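Local coordinates for methyl-accepting chemotaxis protein, putative (Geobacter sulfurreducens, PDB 3OOV) that is a putative bacterial chemotaxis receptor whose crystallised GAF domain probably senses a signal or small ligand, though which one is not known, at residues L23-L28 with E35-L40; G27-L32 with A53-A58. One frame throughout, in Å; residues are numbered along the deposited sequence.

Contact 1 (L23-L28 with E35-L40)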
loop_
_atom_site.group_PDB
_atom_site.type_symbol
_atom_site.label_atom_id
_atom_site.label_comp_id
_atom_site.label_asym_id
_atom_site.label_seq_id
_atom_site.Cartn_x
_atom_site.Cartn_y
_atom_site.Cartn_z
ATOM N N LEU A 23 -17.113 14.756 -10.226
ATOM C CA LEU A 23 -17.779 14.984 -8.936
ATOM C C LEU A 23 -17.053 14.370 -7.765
ATOM O O LEU A 23 -17.018 14.962 -6.655
ATOM C CB LEU A 23 -19.176 14.385 -8.944
ATOM C CG LEU A 23 -20.282 15.079 -9.727
ATOM C CD1 LEU A 23 -21.441 14.050 -10.004
ATOM C CD2 LEU A 23 -20.816 16.357 -8.936
ATOM N N CYS A 24 -16.482 13.178 -7.965
ATOM C CA CYS A 24 -15.573 12.659 -6.958
ATOM C C CYS A 24 -14.400 13.615 -6.671
ATOM O O CYS A 24 -13.980 13.755 -5.508
ATOM C CB CYS A 24 -14.987 11.312 -7.379
ATOM S SG CYS A 24 -16.121 9.957 -7.146
ATOM N N ALA A 25 -13.838 14.197 -7.712
ATOM C CA ALA A 25 -12.656 15.010 -7.563
ATOM C C ALA A 25 -13.099 16.349 -6.918
ATOM O O ALA A 25 -12.479 16.838 -5.964
ATOM C CB ALA A 25 -12.016 15.229 -8.877
ATOM N N GLU A 26 -14.223 16.900 -7.392
ATOM C CA GLU A 26 -14.895 18.023 -6.705
ATOM C C GLU A 26 -15.059 17.828 -5.242
ATOM O O GLU A 26 -14.592 18.665 -4.470
ATOM C CB GLU A 26 -16.206 18.466 -7.385
ATOM C CG GLU A 26 -15.865 19.209 -8.721
ATOM C CD GLU A 26 -17.090 19.599 -9.640
ATOM O OE1 GLU A 26 -16.843 19.878 -10.860
ATOM O OE2 GLU A 26 -18.254 19.665 -9.152
ATOM N N GLY A 27 -15.622 16.701 -4.835
ATOM C CA GLY A 27 -15.909 16.469 -3.424
ATOM C C GLY A 27 -14.645 16.432 -2.592
ATOM O O GLY A 27 -14.586 17.050 -1.488
ATOM N N LEU A 28 -13.628 15.725 -3.096
ATOM C CA LEU A 28 -12.379 15.567 -2.359
ATOM C C LEU A 28 -11.734 16.919 -2.182
ATOM O O LEU A 28 -11.155 17.149 -1.132
ATOM C CB LEU A 28 -11.342 14.649 -3.036
ATOM C CG LEU A 28 -11.413 13.139 -2.779
ATOM C CD1 LEU A 28 -10.454 12.243 -3.736
ATOM C CD2 LEU A 28 -11.138 12.834 -1.269
ATOM N N GLU A 35 -5.800 19.443 -2.082
ATOM C CA GLU A 35 -5.443 20.550 -2.933
ATOM C C GLU A 35 -5.452 20.151 -4.442
ATOM O O GLU A 35 -5.938 20.900 -5.259
ATOM C CB GLU A 35 -4.018 20.969 -2.502
ATOM C CG GLU A 35 -3.580 22.253 -3.097
ATOM C CD GLU A 35 -2.016 22.408 -3.222
ATOM O OE1 GLU A 35 -1.343 22.183 -2.143
ATOM O OE2 GLU A 35 -1.524 22.793 -4.394
ATOM N N ARG A 36 -4.891 18.991 -4.799
ATOM C CA ARG A 36 -4.846 18.512 -6.168
ATOM C C ARG A 36 -5.399 17.090 -6.225
ATOM O O ARG A 36 -4.968 16.225 -5.461
ATOM C CB ARG A 36 -3.397 18.505 -6.675
ATOM C CG ARG A 36 -2.648 19.712 -6.335
ATOM C CD ARG A 36 -2.724 20.801 -7.379
ATOM N NE ARG A 36 -1.854 21.921 -7.021
ATOM C CZ ARG A 36 -1.092 22.619 -7.889
ATOM N NH1 ARG A 36 -1.053 22.309 -9.194
ATOM N NH2 ARG A 36 -0.336 23.635 -7.451
ATOM N N VAL A 37 -6.396 16.876 -7.070
ATOM C CA VAL A 37 -7.062 15.598 -7.192
ATOM C C VAL A 37 -7.122 15.306 -8.671
ATOM O O VAL A 37 -7.782 16.034 -9.451
ATOM C CB VAL A 37 -8.463 15.548 -6.569
ATOM C CG1 VAL A 37 -9.122 14.144 -6.788
ATOM C CG2 VAL A 37 -8.361 15.861 -5.046
ATOM N N ASN A 38 -6.366 14.284 -9.026
ATOM C CA ASN A 38 -6.193 13.885 -10.419
ATOM C C ASN A 38 -6.804 12.488 -10.600
ATOM O O ASN A 38 -6.608 11.571 -9.754
ATOM C CB ASN A 38 -4.729 13.965 -10.873
ATOM C CG ASN A 38 -4.154 15.379 -10.715
ATOM O OD1 ASN A 38 -4.657 16.353 -11.326
ATOM N ND2 ASN A 38 -3.123 15.518 -9.842
ATOM N N ILE A 39 -7.622 12.344 -11.630
ATOM C CA ILE A 39 -8.207 11.024 -11.905
ATOM C C ILE A 39 -7.972 10.622 -13.363
ATOM O O ILE A 39 -8.320 11.362 -14.276
ATOM C CB ILE A 39 -9.708 10.962 -11.576
ATOM C CG1 ILE A 39 -9.960 11.426 -10.160
ATOM C CG2 ILE A 39 -10.293 9.488 -11.818
ATOM C CD1 ILE A 39 -11.506 11.588 -9.843
ATOM N N LEU A 40 -7.344 9.465 -13.555
ATOM C CA LEU A 40 -6.961 8.960 -14.871
ATOM C C LEU A 40 -7.572 7.586 -15.039
ATOM O O LEU A 40 -7.568 6.792 -14.071
ATOM C CB LEU A 40 -5.457 8.869 -15.007
ATOM C CG LEU A 40 -4.768 10.258 -14.776
ATOM C CD1 LEU A 40 -4.238 10.340 -13.344
ATOM C CD2 LEU A 40 -3.621 10.569 -15.752
#
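Ala25 puts its single methyl into the shallow dip between Val37 and Ile39, two residues apart on the same face of strand 36-42. Its CB lies 3.7 Å from Val37 CG1 and 3.8 Å from Ile39 CD1, so the small residue fits between two branched bumps and lets the helix come close: the axes of the two short segments pass 8.3 Å apart. Val37 CG1 in turn fits between Ala25 and Leu28. Anti to the backbone N (chi1 178°), this methyl reaches the backbone of Ala25, 3.7 Å from its CA, and is shared with Leu28 CD1, while Val37 CG2 lies against Leu28 CB at 3.8 Å. The Leu28 side chain runs across Val37 at about a right angle. Ile39 CD1 extends past the Ala25 methyl to make a looser contact with Cys24 CB, 4.3 Å away. No hydrogen bond crosses this wholly apolar, buried interface. Phe130 of the neighbouring strand and Phe152 of helix 143-167 also touch Leu28. The nearly antiparallel run of helix and strand, 164° apart, is that of a helix packed on the central antiparallel sheet of a GAF domain.

Contact 2 (G27-L32 with A53-A58)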
loop_
_atom_site.group_PDB
_atom_site.type_symbol
_atom_site.label_atom_id
_atom_site.label_comp_id
_atom_site.label_asym_id
_atom_site.label_seq_id
_atom_site.Cartn_x
_atom_site.Cartn_y
_atom_site.Cartn_z
ATOM N N GLY A 27 -15.622 16.701 -4.835
ATOM C CA GLY A 27 -15.909 16.469 -3.424
ATOM C C GLY A 27 -14.645 16.432 -2.592
ATOM O O GLY A 27 -14.586 17.050 -1.488
ATOM N N LEU A 28 -13.628 15.725 -3.096
ATOM C CA LEU A 28 -12.379 15.567 -2.359
ATOM C C LEU A 28 -11.734 16.919 -2.182
ATOM O O LEU A 28 -11.155 17.149 -1.132
ATOM C CB LEU A 28 -11.342 14.649 -3.036
ATOM C CG LEU A 28 -11.413 13.139 -2.779
ATOM C CD1 LEU A 28 -10.454 12.243 -3.736
ATOM C CD2 LEU A 28 -11.138 12.834 -1.269
ATOM N N HIS A 29 -11.808 17.753 -3.223
ATOM C CA HIS A 29 -11.115 19.032 -3.281
ATOM C C HIS A 29 -11.920 20.096 -2.513
ATOM O O HIS A 29 -11.446 20.583 -1.480
ATOM C CB HIS A 29 -10.895 19.496 -4.744
ATOM C CG HIS A 29 -10.327 20.878 -4.873
ATOM N ND1 HIS A 29 -9.007 21.177 -4.592
ATOM C CD2 HIS A 29 -10.885 22.041 -5.281
ATOM C CE1 HIS A 29 -8.783 22.463 -4.814
ATOM N NE2 HIS A 29 -9.905 23.014 -5.234
ATOM N N ASP A 30 -13.117 20.413 -3.030
ATOM C CA ASP A 30 -14.015 21.448 -2.492
ATOM C C ASP A 30 -14.508 21.182 -1.092
ATOM O O ASP A 30 -14.626 22.097 -0.314
ATOM C CB ASP A 30 -15.251 21.610 -3.379
ATOM C CG ASP A 30 -14.947 22.286 -4.662
ATOM O OD1 ASP A 30 -13.943 23.024 -4.726
ATOM O OD2 ASP A 30 -15.719 22.100 -5.620
ATOM N N VAL A 31 -14.829 19.938 -0.773
ATOM C CA VAL A 31 -15.420 19.630 0.518
ATOM C C VAL A 31 -14.363 19.232 1.502
ATOM O O VAL A 31 -14.340 19.718 2.620
ATOM C CB VAL A 31 -16.486 18.516 0.416
ATOM C CG1 VAL A 31 -16.997 18.155 1.807
ATOM C CG2 VAL A 31 -17.642 18.974 -0.486
ATOM N N LEU A 32 -13.438 18.377 1.099
ATOM C CA LEU A 32 -12.453 17.841 2.057
ATOM C C LEU A 32 -11.133 18.602 1.996
ATOM O O LEU A 32 -10.201 18.312 2.741
ATOM C CB LEU A 32 -12.198 16.385 1.782
ATOM C CG LEU A 32 -13.038 15.295 2.457
ATOM C CD1 LEU A 32 -14.167 15.753 3.384
ATOM C CD2 LEU A 32 -13.582 14.324 1.449
ATOM N N ALA A 53 -10.194 13.885 -14.877
ATOM C CA ALA A 53 -10.448 14.969 -13.939
ATOM C C ALA A 53 -9.155 15.449 -13.319
ATOM O O ALA A 53 -8.241 14.671 -13.045
ATOM C CB ALA A 53 -11.464 14.564 -12.871
ATOM N N ALA A 54 -9.069 16.774 -13.168
ATOM C CA ALA A 54 -7.946 17.469 -12.527
ATOM C C ALA A 54 -8.589 18.617 -11.817
ATOM O O ALA A 54 -9.167 19.505 -12.433
ATOM C CB ALA A 54 -6.959 17.959 -13.510
ATOM N N VAL A 55 -8.628 18.548 -10.520
ATOM C CA VAL A 55 -9.099 19.671 -9.768
ATOM C C VAL A 55 -7.862 20.230 -9.018
ATOM O O VAL A 55 -6.914 19.470 -8.634
ATOM C CB VAL A 55 -10.300 19.203 -8.910
ATOM C CG1 VAL A 55 -10.772 20.256 -8.044
ATOM C CG2 VAL A 55 -11.477 18.849 -9.836
ATOM N N GLY A 56 -7.817 21.550 -8.879
ATOM C CA GLY A 56 -6.775 22.219 -8.102
ATOM C C GLY A 56 -5.568 22.670 -8.898
ATOM O O GLY A 56 -4.699 23.381 -8.362
ATOM N N THR A 57 -5.476 22.258 -10.158
ATOM C CA THR A 57 -4.360 22.696 -11.003
ATOM C C THR A 57 -4.931 23.752 -11.924
ATOM O O THR A 57 -5.819 23.449 -12.747
ATOM C CB THR A 57 -3.693 21.523 -11.787
ATOM O OG1 THR A 57 -3.047 20.653 -10.845
ATOM C CG2 THR A 57 -2.596 22.075 -12.743
ATOM N N ALA A 58 -4.469 24.996 -11.748
ATOM C CA ALA A 58 -5.006 26.127 -12.558
ATOM C C ALA A 58 -4.516 26.037 -14.000
ATOM O O ALA A 58 -3.393 25.558 -14.251
ATOM C CB ALA A 58 -4.636 27.606 -11.903
#
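His29 sets its imidazole against Val55, whose CG1 approaches the ring obliquely, 3.3 Å from His29 CG and equally near His29 CD2. The same methyl lies 3.4 Å from His29 CB, so one valine branch is pressed tightly against the CB, CG and CD2 of the histidine. His29 CG is anti to the backbone N (chi1 173°), which carries the ring out from the helix toward the strand end; Val55 CG1, likewise anti to its own backbone N, is the prong turned to meet it. Gly56 N stands over one face of the ring, 4.3 Å from its plane and offset toward the rim, and Gly56 CA is 3.9 Å from His29 CE1. Here the last turn of helix 17-31 meets the C-terminal end of strand 48-55, next to strand 36-42 in the antiparallel GAF sheet. Gly56, with phi 93°, follows the end of the strand; a CB on it would come 3.5 Å from His29 CE1 and, at this backbone conformation, would also jam against the carbonyl O of Val55. The polar side of the imidazole is held separately, His29 ND1 hydrogen-bonding to Tyr34 O in the loop after the helix. With an alanine here in place of His29, Val55 CG1 would probably lose its ring cover and Tyr34 O the donor from ND1.

In the fold
Both contacts start from helix 17-31 and end on one sheet, reaching the adjacent antiparallel strands 36-42 and 48-55, and their centres are about 4 Å apart. Contact 1 belongs to the core: every touching residue is buried, and apolar side chains pack there, chiefly methyl against methyl. Contact 2 is smaller, 122 against 202 Å² of buried surface, and lies nearer the surface at the helix's C-terminal end, where an aromatic, partly polar ring replaces the methyl packing. The strand sides are tied to each other by probable backbone hydrogen bonds, Ile39 N to Ala53 O at 2.8 Å and Val55 N to Val37 O at 2.9 Å. Ala25 also touches Val55, bridging the two patches.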